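Local coordinates for protein 1A (Cricket paralysis virus, PDB 6C3R) that suppresses RNA silencing in insect cells by inactivating host AGO2 and recruiting a cellular ubiquitin ligase complex that promotes its degradation, at residues F120-W123 / K124-S127; E59-L62 / R63-F67; E78-K81 / G82-K86; L106-S109 / P110-M114. One frame throughout, in Å; residues are numbered along the deposited sequence.

Contact 1: residues F120-W123 / K124-S127; sequences FQQW and KLVS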
loop_
_atom_site.group_PDB
_atom_site.type_symbol
_atom_site.label_atom_id
_atom_site.label_comp_id
_atom_site.label_asym_id
_atom_site.label_seq_id
_atom_site.Cartn_x
_atom_site.Cartn_y
_atom_site.Cartn_z
ATOM N N PHE A 120 8.706 16.042 -18.091
ATOM C CA PHE A 120 7.373 15.412 -18.032
ATOM C C PHE A 120 7.085 14.449 -19.176
ATOM O O PHE A 120 6.271 13.546 -19.044
ATOM C CB PHE A 120 6.252 16.462 -17.949
ATOM C CG PHE A 120 6.086 17.009 -16.578
ATOM C CD1 PHE A 120 5.473 16.248 -15.599
ATOM C CD2 PHE A 120 6.612 18.243 -16.239
ATOM C CE1 PHE A 120 5.362 16.725 -14.309
ATOM C CE2 PHE A 120 6.500 18.724 -14.959
ATOM C CZ PHE A 120 5.877 17.967 -13.993
ATOM N N GLN A 121 7.748 14.683 -20.301
ATOM C CA GLN A 121 7.692 13.790 -21.450
ATOM C C GLN A 121 8.442 12.462 -21.148
ATOM O O GLN A 121 7.967 11.374 -21.514
ATOM C CB GLN A 121 8.252 14.528 -22.679
ATOM C CG GLN A 121 7.845 13.931 -24.008
ATOM C CD GLN A 121 6.374 14.131 -24.317
ATOM O OE1 GLN A 121 5.963 15.219 -24.728
ATOM N NE2 GLN A 121 5.575 13.063 -24.158
ATOM N N GLN A 122 9.580 12.547 -20.452
ATOM C CA GLN A 122 10.279 11.347 -20.018
ATOM C C GLN A 122 9.564 10.605 -18.903
ATOM O O GLN A 122 9.467 9.376 -18.942
ATOM C CB GLN A 122 11.685 11.641 -19.573
ATOM C CG GLN A 122 12.459 10.384 -19.136
ATOM C CD GLN A 122 12.467 9.204 -20.135
ATOM O OE1 GLN A 122 12.275 9.377 -21.348
ATOM N NE2 GLN A 122 12.722 7.993 -19.611
ATOM N N TRP A 123 9.088 11.334 -17.899
ATOM C CA TRP A 123 8.198 10.775 -16.895
ATOM C C TRP A 123 7.209 9.756 -17.482
ATOM O O TRP A 123 6.983 8.709 -16.876
ATOM C CB TRP A 123 7.437 11.907 -16.214
ATOM C CG TRP A 123 6.190 11.477 -15.497
ATOM C CD1 TRP A 123 4.913 11.473 -15.989
ATOM C CD2 TRP A 123 6.107 10.993 -14.166
ATOM N NE1 TRP A 123 4.046 11.008 -15.040
ATOM C CE2 TRP A 123 4.758 10.704 -13.908
ATOM C CE3 TRP A 123 7.044 10.788 -13.155
ATOM C CZ2 TRP A 123 4.321 10.217 -12.671
ATOM C CZ3 TRP A 123 6.612 10.304 -11.922
ATOM C CH2 TRP A 123 5.264 10.017 -11.695
ATOM N N LYS A 124 6.611 10.069 -18.641
ATOM C CA LYS A 124 5.583 9.205 -19.246
ATOM C C LYS A 124 6.092 7.844 -19.719
ATOM O O LYS A 124 5.316 6.902 -19.840
ATOM C CB LYS A 124 4.928 9.886 -20.450
ATOM C CG LYS A 124 3.995 11.027 -20.118
ATOM C CD LYS A 124 3.231 11.467 -21.351
ATOM C CE LYS A 124 2.077 10.532 -21.667
ATOM N NZ LYS A 124 1.204 11.150 -22.698
ATOM N N LEU A 125 7.381 7.765 -20.014
ATOM C CA LEU A 125 7.984 6.571 -20.569
ATOM C C LEU A 125 8.608 5.623 -19.550
ATOM O O LEU A 125 9.130 4.572 -19.941
ATOM C CB LEU A 125 9.050 6.991 -21.578
ATOM C CG LEU A 125 8.534 7.848 -22.738
ATOM C CD1 LEU A 125 9.687 8.523 -23.463
ATOM C CD2 LEU A 125 7.687 6.986 -23.659
ATOM N N VAL A 126 8.558 5.978 -18.262
ATOM C CA VAL A 126 9.111 5.138 -17.181
ATOM C C VAL A 126 8.337 3.826 -17.166
ATOM O O VAL A 126 7.106 3.840 -17.191
ATOM C CB VAL A 126 9.061 5.850 -15.789
ATOM C CG1 VAL A 126 9.483 4.920 -14.661
ATOM C CG2 VAL A 126 9.952 7.087 -15.788
ATOM N N SER A 127 9.067 2.712 -17.152
ATOM C CA SER A 127 8.496 1.350 -17.309
ATOM C C SER A 127 8.767 0.378 -16.148
ATOM O O SER A 127 8.306 -0.762 -16.192
ATOM C CB SER A 127 9.050 0.709 -18.595
ATOM O OG SER A 127 8.904 1.585 -19.690
#

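Contact 2: residues E59-L62 / R63-F67; sequences EEEL and RKLIF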
loop_
_atom_site.group_PDB
_atom_site.type_symbol
_atom_site.label_atom_id
_atom_site.label_comp_id
_atom_site.label_asym_id
_atom_site.label_seq_id
_atom_site.Cartn_x
_atom_site.Cartn_y
_atom_site.Cartn_z
ATOM N N GLU A 59 1.000 10.253 2.297
ATOM C CA GLU A 59 0.736 10.455 0.866
ATOM C C GLU A 59 0.134 11.853 0.585
ATOM O O GLU A 59 0.584 12.574 -0.306
ATOM C CB GLU A 59 -0.146 9.317 0.300
ATOM C CG GLU A 59 -0.237 9.308 -1.238
ATOM C CD GLU A 59 -0.753 7.999 -1.875
ATOM O OE1 GLU A 59 -0.271 6.897 -1.544
ATOM O OE2 GLU A 59 -1.637 8.056 -2.756
ATOM N N GLU A 60 -0.855 12.247 1.385
ATOM C CA GLU A 60 -1.499 13.576 1.274
ATOM C C GLU A 60 -0.521 14.727 1.530
ATOM O O GLU A 60 -0.567 15.744 0.870
ATOM C CB GLU A 60 -2.654 13.691 2.275
ATOM C CG GLU A 60 -3.792 12.699 2.066
ATOM C CD GLU A 60 -4.747 12.579 3.269
ATOM O OE1 GLU A 60 -4.696 13.441 4.208
ATOM O OE2 GLU A 60 -5.568 11.613 3.257
ATOM N N GLU A 61 0.330 14.548 2.535
ATOM C CA GLU A 61 1.343 15.528 2.934
ATOM C C GLU A 61 2.319 15.798 1.778
ATOM O O GLU A 61 2.623 16.960 1.446
ATOM C CB GLU A 61 2.079 15.001 4.173
ATOM C CG GLU A 61 3.055 15.976 4.800
ATOM C CD GLU A 61 4.086 15.318 5.710
ATOM O OE1 GLU A 61 4.288 15.814 6.848
ATOM O OE2 GLU A 61 4.716 14.311 5.304
ATOM N N LEU A 62 2.771 14.714 1.157
ATOM C CA LEU A 62 3.691 14.760 0.044
ATOM C C LEU A 62 3.079 15.318 -1.244
ATOM O O LEU A 62 3.733 16.086 -1.951
ATOM C CB LEU A 62 4.262 13.357 -0.213
ATOM C CG LEU A 62 5.243 12.808 0.821
ATOM C CD1 LEU A 62 5.581 11.363 0.551
ATOM C CD2 LEU A 62 6.501 13.641 0.854
ATOM N N ARG A 63 1.848 14.926 -1.575
ATOM C CA ARG A 63 1.163 15.530 -2.716
ATOM C C ARG A 63 1.092 17.050 -2.530
ATOM O O ARG A 63 1.296 17.805 -3.485
ATOM C CB ARG A 63 -0.246 14.956 -2.903
ATOM C CG ARG A 63 -0.991 15.531 -4.106
ATOM C CD ARG A 63 -2.455 15.122 -4.167
ATOM N NE ARG A 63 -2.599 13.672 -4.284
ATOM C CZ ARG A 63 -3.031 12.830 -3.337
ATOM N NH1 ARG A 63 -3.424 13.230 -2.136
ATOM N NH2 ARG A 63 -3.090 11.542 -3.621
ATOM N N LYS A 64 0.830 17.486 -1.300
ATOM C CA LYS A 64 0.700 18.905 -0.991
ATOM C C LYS A 64 2.027 19.636 -1.206
ATOM O O LYS A 64 2.083 20.677 -1.835
ATOM C CB LYS A 64 0.224 19.060 0.441
ATOM C CG LYS A 64 -0.474 20.368 0.727
ATOM C CD LYS A 64 -0.810 20.471 2.202
ATOM C CE LYS A 64 -1.585 21.743 2.523
ATOM N NZ LYS A 64 -1.668 22.008 3.998
ATOM N N LEU A 65 3.106 19.054 -0.702
ATOM C CA LEU A 65 4.427 19.635 -0.839
ATOM C C LEU A 65 4.878 19.657 -2.269
ATOM O O LEU A 65 5.520 20.620 -2.676
ATOM C CB LEU A 65 5.459 18.853 -0.007
ATOM C CG LEU A 65 5.338 19.044 1.502
ATOM C CD1 LEU A 65 6.090 17.942 2.240
ATOM C CD2 LEU A 65 5.841 20.423 1.906
ATOM N N ILE A 66 4.565 18.595 -3.013
ATOM C CA ILE A 66 4.952 18.508 -4.399
ATOM C C ILE A 66 4.258 19.612 -5.177
ATOM O O ILE A 66 4.830 20.157 -6.106
ATOM C CB ILE A 66 4.654 17.101 -5.001
ATOM C CG1 ILE A 66 5.659 16.078 -4.452
ATOM C CG2 ILE A 66 4.686 17.083 -6.542
ATOM C CD1 ILE A 66 5.161 14.640 -4.466
ATOM N N PHE A 67 3.036 19.965 -4.788
ATOM C CA PHE A 67 2.385 21.079 -5.439
ATOM C C PHE A 67 2.927 22.412 -4.969
ATOM O O PHE A 67 3.272 23.279 -5.792
ATOM C CB PHE A 67 0.889 21.102 -5.241
ATOM C CG PHE A 67 0.271 22.304 -5.891
ATOM C CD1 PHE A 67 0.070 22.319 -7.267
ATOM C CD2 PHE A 67 -0.003 23.457 -5.156
ATOM C CE1 PHE A 67 -0.458 23.439 -7.892
ATOM C CE2 PHE A 67 -0.522 24.584 -5.773
ATOM C CZ PHE A 67 -0.757 24.571 -7.144
#

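Contact 3: residues E78-K81 / G82-K86; sequences EEWK and GLVWK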
loop_
_atom_site.group_PDB
_atom_site.type_symbol
_atom_site.label_atom_id
_atom_site.label_comp_id
_atom_site.label_asym_id
_atom_site.label_seq_id
_atom_site.Cartn_x
_atom_site.Cartn_y
_atom_site.Cartn_z
ATOM N N GLU A 78 16.022 19.130 -7.711
ATOM C CA GLU A 78 16.455 17.793 -7.314
ATOM C C GLU A 78 15.814 17.417 -5.993
ATOM O O GLU A 78 15.458 16.264 -5.732
ATOM C CB GLU A 78 17.984 17.759 -7.184
ATOM C CG GLU A 78 18.721 18.216 -8.444
ATOM C CD GLU A 78 18.476 17.306 -9.630
ATOM O OE1 GLU A 78 18.368 17.835 -10.748
ATOM O OE2 GLU A 78 18.375 16.067 -9.446
ATOM N N GLU A 79 15.666 18.407 -5.145
ATOM C CA GLU A 79 14.912 18.232 -3.917
ATOM C C GLU A 79 13.439 18.033 -4.185
ATOM O O GLU A 79 12.790 17.298 -3.488
ATOM C CB GLU A 79 15.133 19.427 -3.004
ATOM C CG GLU A 79 16.565 19.497 -2.506
ATOM C CD GLU A 79 16.924 18.317 -1.628
ATOM O OE1 GLU A 79 18.024 17.752 -1.796
ATOM O OE2 GLU A 79 16.107 17.953 -0.761
ATOM N N TRP A 80 12.919 18.700 -5.206
ATOM C CA TRP A 80 11.570 18.438 -5.657
ATOM C C TRP A 80 11.438 16.986 -6.102
ATOM O O TRP A 80 10.473 16.313 -5.725
ATOM C CB TRP A 80 11.191 19.360 -6.796
ATOM C CG TRP A 80 9.776 19.132 -7.282
ATOM C CD1 TRP A 80 8.633 19.613 -6.724
ATOM C CD2 TRP A 80 9.373 18.352 -8.408
ATOM N NE1 TRP A 80 7.547 19.191 -7.435
ATOM C CE2 TRP A 80 7.978 18.415 -8.480
ATOM C CE3 TRP A 80 10.055 17.597 -9.349
ATOM C CZ2 TRP A 80 7.248 17.756 -9.479
ATOM C CZ3 TRP A 80 9.332 16.944 -10.345
ATOM C CH2 TRP A 80 7.945 17.033 -10.404
ATOM N N LYS A 81 12.388 16.511 -6.897
ATOM C CA LYS A 81 12.353 15.136 -7.361
ATOM C C LYS A 81 12.409 14.131 -6.250
ATOM O O LYS A 81 11.746 13.102 -6.328
ATOM C CB LYS A 81 13.485 14.851 -8.310
ATOM C CG LYS A 81 13.200 15.312 -9.731
ATOM C CD LYS A 81 14.489 15.484 -10.515
ATOM C CE LYS A 81 15.300 14.207 -10.616
ATOM N NZ LYS A 81 16.694 14.546 -11.029
ATOM N N GLY A 82 13.211 14.406 -5.225
ATOM C CA GLY A 82 13.270 13.531 -4.061
ATOM C C GLY A 82 11.923 13.400 -3.371
ATOM O O GLY A 82 11.602 12.334 -2.874
ATOM N N LEU A 83 11.135 14.473 -3.334
ATOM C CA LEU A 83 9.774 14.406 -2.794
ATOM C C LEU A 83 8.900 13.494 -3.645
ATOM O O LEU A 83 8.174 12.670 -3.137
ATOM C CB LEU A 83 9.115 15.787 -2.735
ATOM C CG LEU A 83 9.605 16.848 -1.748
ATOM C CD1 LEU A 83 9.040 18.210 -2.101
ATOM C CD2 LEU A 83 9.220 16.461 -0.338
ATOM N N VAL A 84 8.993 13.626 -4.950
ATOM C CA VAL A 84 8.268 12.724 -5.823
ATOM C C VAL A 84 8.673 11.275 -5.547
ATOM O O VAL A 84 7.846 10.388 -5.529
ATOM C CB VAL A 84 8.469 13.091 -7.312
ATOM C CG1 VAL A 84 7.769 12.095 -8.204
ATOM C CG2 VAL A 84 7.924 14.486 -7.577
ATOM N N TRP A 85 9.961 11.051 -5.361
ATOM C CA TRP A 85 10.488 9.719 -5.084
ATOM C C TRP A 85 9.922 9.130 -3.784
ATOM O O TRP A 85 9.561 7.967 -3.734
ATOM C CB TRP A 85 12.027 9.759 -5.071
ATOM C CG TRP A 85 12.633 8.471 -4.613
ATOM C CD1 TRP A 85 13.426 8.278 -3.516
ATOM C CD2 TRP A 85 12.460 7.187 -5.222
ATOM N NE1 TRP A 85 13.749 6.957 -3.403
ATOM C CE2 TRP A 85 13.181 6.262 -4.441
ATOM C CE3 TRP A 85 11.765 6.728 -6.355
ATOM C CZ2 TRP A 85 13.229 4.895 -4.758
ATOM C CZ3 TRP A 85 11.809 5.377 -6.671
ATOM C CH2 TRP A 85 12.536 4.475 -5.876
ATOM N N LYS A 86 9.850 9.949 -2.745
ATOM C CA LYS A 86 9.184 9.556 -1.494
ATOM C C LYS A 86 7.698 9.245 -1.641
ATOM O O LYS A 86 7.194 8.351 -0.973
ATOM C CB LYS A 86 9.339 10.625 -0.448
ATOM C CG LYS A 86 10.712 10.671 0.159
ATOM C CD LYS A 86 10.895 12.024 0.818
ATOM C CE LYS A 86 12.121 12.071 1.693
ATOM N NZ LYS A 86 12.466 13.505 1.914
#

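Contact 4: residues L106-S109 / P110-M114; sequences LIVS and PRFFM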
loop_
_atom_site.group_PDB
_atom_site.type_symbol
_atom_site.label_atom_id
_atom_site.label_comp_id
_atom_site.label_asym_id
_atom_site.label_seq_id
_atom_site.Cartn_x
_atom_site.Cartn_y
_atom_site.Cartn_z
ATOM N N LEU A 106 -0.703 13.121 -8.595
ATOM C CA LEU A 106 0.090 14.286 -8.223
ATOM C C LEU A 106 -0.293 15.490 -9.033
ATOM O O LEU A 106 -0.747 15.362 -10.158
ATOM C CB LEU A 106 1.579 14.030 -8.419
ATOM C CG LEU A 106 2.160 13.061 -7.394
ATOM C CD1 LEU A 106 3.542 12.591 -7.834
ATOM C CD2 LEU A 106 2.228 13.657 -6.005
ATOM N N ILE A 107 -0.066 16.669 -8.450
ATOM C CA ILE A 107 -0.456 17.932 -9.065
ATOM C C ILE A 107 0.684 18.921 -9.005
ATOM O O ILE A 107 1.347 19.072 -7.990
ATOM C CB ILE A 107 -1.703 18.554 -8.381
ATOM C CG1 ILE A 107 -2.794 17.505 -8.272
ATOM C CG2 ILE A 107 -2.183 19.783 -9.152
ATOM C CD1 ILE A 107 -4.102 18.012 -7.736
ATOM N N VAL A 108 0.838 19.655 -10.087
ATOM C CA VAL A 108 1.933 20.589 -10.263
ATOM C C VAL A 108 1.324 21.849 -10.874
ATOM O O VAL A 108 0.362 21.749 -11.610
ATOM C CB VAL A 108 3.021 19.872 -11.133
ATOM C CG1 VAL A 108 3.374 20.603 -12.420
ATOM C CG2 VAL A 108 4.254 19.583 -10.300
ATOM N N SER A 109 1.871 23.025 -10.588
ATOM C CA SER A 109 1.390 24.244 -11.244
ATOM C C SER A 109 1.756 24.272 -12.765
ATOM O O SER A 109 2.658 23.538 -13.210
ATOM C CB SER A 109 1.926 25.497 -10.540
ATOM O OG SER A 109 3.259 25.799 -10.918
ATOM N N PRO A 110 1.061 25.121 -13.562
ATOM C CA PRO A 110 1.369 25.290 -14.979
ATOM C C PRO A 110 2.724 25.898 -15.299
ATOM O O PRO A 110 3.340 25.544 -16.294
ATOM C CB PRO A 110 0.276 26.242 -15.448
ATOM C CG PRO A 110 -0.845 26.024 -14.516
ATOM C CD PRO A 110 -0.170 25.844 -13.203
ATOM N N ARG A 111 3.183 26.827 -14.490
ATOM C CA ARG A 111 4.480 27.441 -14.727
ATOM C C ARG A 111 5.560 26.350 -14.619
ATOM O O ARG A 111 6.460 26.259 -15.450
ATOM C CB ARG A 111 4.693 28.583 -13.734
ATOM C CG ARG A 111 5.975 29.388 -13.877
ATOM C CD ARG A 111 6.042 30.311 -15.095
ATOM N NE ARG A 111 6.630 29.590 -16.241
ATOM C CZ ARG A 111 6.132 29.465 -17.474
ATOM N NH1 ARG A 111 5.003 30.046 -17.855
ATOM N NH2 ARG A 111 6.809 28.739 -18.357
ATOM N N PHE A 112 5.425 25.494 -13.620
ATOM C CA PHE A 112 6.395 24.450 -13.358
ATOM C C PHE A 112 6.419 23.374 -14.439
ATOM O O PHE A 112 7.500 22.921 -14.858
ATOM C CB PHE A 112 6.074 23.814 -12.011
ATOM C CG PHE A 112 7.087 22.824 -11.563
ATOM C CD1 PHE A 112 7.002 21.495 -11.966
ATOM C CD2 PHE A 112 8.130 23.216 -10.734
ATOM C CE1 PHE A 112 7.939 20.576 -11.552
ATOM C CE2 PHE A 112 9.068 22.298 -10.321
ATOM C CZ PHE A 112 8.973 20.977 -10.732
ATOM N N PHE A 113 5.220 22.952 -14.853
ATOM C CA PHE A 113 5.050 22.026 -15.973
ATOM C C PHE A 113 5.718 22.522 -17.241
ATOM O O PHE A 113 6.394 21.769 -17.915
ATOM C CB PHE A 113 3.572 21.766 -16.242
ATOM C CG PHE A 113 3.314 21.027 -17.529
ATOM C CD1 PHE A 113 3.745 19.713 -17.688
ATOM C CD2 PHE A 113 2.654 21.646 -18.595
ATOM C CE1 PHE A 113 3.503 19.026 -18.876
ATOM C CE2 PHE A 113 2.404 20.956 -19.779
ATOM C CZ PHE A 113 2.830 19.649 -19.921
ATOM N N MET A 114 5.556 23.808 -17.525
ATOM C CA MET A 114 6.092 24.399 -18.733
ATOM C C MET A 114 7.535 24.846 -18.637
ATOM O O MET A 114 8.162 25.051 -19.664
ATOM C CB MET A 114 5.193 25.539 -19.176
ATOM C CG MET A 114 3.809 25.031 -19.548
ATOM S SD MET A 114 2.778 26.242 -20.370
ATOM C CE MET A 114 2.729 27.562 -19.154
#

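Contact 1: residues F120-W123 / K124-S127
Trp123 meets the backbone of Lys124 obliquely, its ring atom CD1 lying 3.4 Å from Lys124 N, while other parts of the chain hold the rest of the indole: Phe28 packs against it edge-to-face, and NE1 donates to Leu21 O. The Phe120 ring also meets Phe28 edge-to-face, and it touches the ring of Phe113. The type I beta turn from Trp123 to Val126 leads out of helix 117-123 into the loop before helix 129-136. CG of Trp123 stands anti to the backbone N (chi1 161°), which directs the indole away from the turn. Beside the turn Lys124 folds its aliphatic part back on the helix, with CG 3.6 Å from Phe120 O, before a bend at chi3 leads NZ to Asn20 O. Val126 packs on Cys132 and Phe135, joining the turn to the helix that carries Arg133, a residue involved in the inhibition of host stress granule formation. On the outer side the Leu125 side chain crosses that of Gln122 at about a right angle. The bond from Val126 N to Trp123 O, which closes the turn, is weak; Leu125 N donates to Gln122 O at 2.8 Å, approaching from above the carbonyl plane.

Contact 2: residues E59-L62 / R63-F67
Arg63 folds its guanidinium back over the preceding turn of alpha-helix 53-70, bringing NH1 to 3.9 Å from Glu60 CA and NH2 toward the carboxylate of Glu59. The chain leaves the backbone with CG anti to N (chi1 -179°) and bends at chi3, so that the guanidinium returns along the helix instead of running straight outward. The link to Glu59 is an i to i+4 salt bridge, but a long one, with OE2 3.9 Å from NH2 and the carboxylate and guanidinium planes 66° apart. Both groups have other partners: Glu59 OE1 pairs with Arg55, and Arg63 NE donates to Leu105 O, tying the helix to strand 104-108. Arg63 also packs on Phe49 of the second subunit.

Glu60 sends its carboxylate away from Arg63, toward Lys57 and Ser41. The acidic run thus takes part in several separate pairings, probably offsetting charge along a helix rich in both signs.

On the apolar side, Ile66 curls back against the carbonyl of Leu62. With CG1 beside the backbone N, both CG1 and CD1 lie against Leu62 O, the same oxygen that accepts from Ile66 N. Leu62 and Ile66 both also pack on helix 77-90. Regular helical bonds carry the backbone through the whole stretch; among them, Arg63 N donates to Glu59 O at 3.0 Å with an N-H...O angle of 168°.

Contact 3: residues E78-K81 / G82-K86
Trp80 and Val84, one turn apart on alpha-helix 77-90, meet in a CH-pi contact: CG2 of Val84 sits over one face of the indole, 3.8 Å from the centroid of the six-membered ring and 9° off its normal. The torsions bring this about. Trp80 holds CG anti to its backbone N (chi1 -179°), which swings the indole outward from the helix with one face turned to Val84, and Val84 has CG2 beside its own N, the branch that reaches back to the ring. Because that methyl also lies 3.6 Å from Trp80 O, it is lodged between the indole and the backbone. Elsewhere the indole is clasped by aromatic neighbours, with Trp119 edge-to-face, Phe112 inclined and Phe77 nearly parallel, while NE1 donates to Ile66 O on helix 53-70.

Lys81 points away overall, although its CB still touches Gly82 N. A bend at chi3 carries its amino group back to Glu78, where NZ makes a salt bridge of 2.8 Å with OE2 on the syn side, 27° out of the carboxylate plane; NZ also has a weak bond to Arg137 O. Both residues touch Arg139 as well, so the C-terminal tail borders this pair.

Further along the helix, Trp85 packs on Arg133 of helix 129-136. Gly82 adds no side chain beside the Glu78 and Glu79 carbonyls, and its N donates to Glu78 O at 3.0 Å.

Contact 4: residues L106-S109 / P110-M114
Val108, the last residue of strand 104-108, meets Phe112 at about a right angle, both methyls lying close to ring atom CD1: CG2 is 3.7 Å and CG1 3.8 Å from Phe112 CD1. The approach to the ring is oblique. Phe112 sets CG anti to the backbone N (chi1 -174°), which turns the ring from the first turn of helix 110-114 back toward the strand. Its ring also meets those of Trp80 and His116.

The neighbouring Phe113 has a similar first torsion, yet one position further round the helix its ring leads elsewhere, to Phe17, Phe120 and helix 2-16. What remains near the strand is CB, 4.0 Å from Val108 CG1 and 3.6 Å from Ser109 O.

Ser109 occupies the N-cap position, right before the helix. Its OG lies between the backbone N and the carbonyl carbon (chi1 80°), a place from which it faces the opening turn of the helix and accepts a weak bond from Phe112 N at 3.5 Å. The serine's own carbonyl accepts more firmly from Phe113 N, at 3.1 Å and nearly straight. Pro110 follows as the first helical residue, its ring packing on Ser32, while Ser109 N donates to Ser70 OG at the end of helix 53-70. Strand axis and helix axis stand at 90°. This is a serine N-cap followed by proline at the first helical position, turning a strand of the parallel pair 26-30 and 104-108 directly into a helix.

How the contacts relate
Along the chain the order is contact 2, contact 3, contact 4, contact 1, on helix 53-70, helix 77-90, strand 104-108 with helix 110-114, and helix 117-123 with its following loop. Contacts 2 and 3 have centres about 11 Å apart, and Leu62 CD1 packs 3.7 Å from Lys86 C between them. Contact 4 lies about 13 to 15 Å from the other three, centre to centre, and touches all of them. Contacts 1 and 2 do not touch; their centres are about 20 Å apart, on opposite sides of the chain's centre. The helices pack around the strand end, so the helices and the strand end share an interior of aromatic and aliphatic side chains.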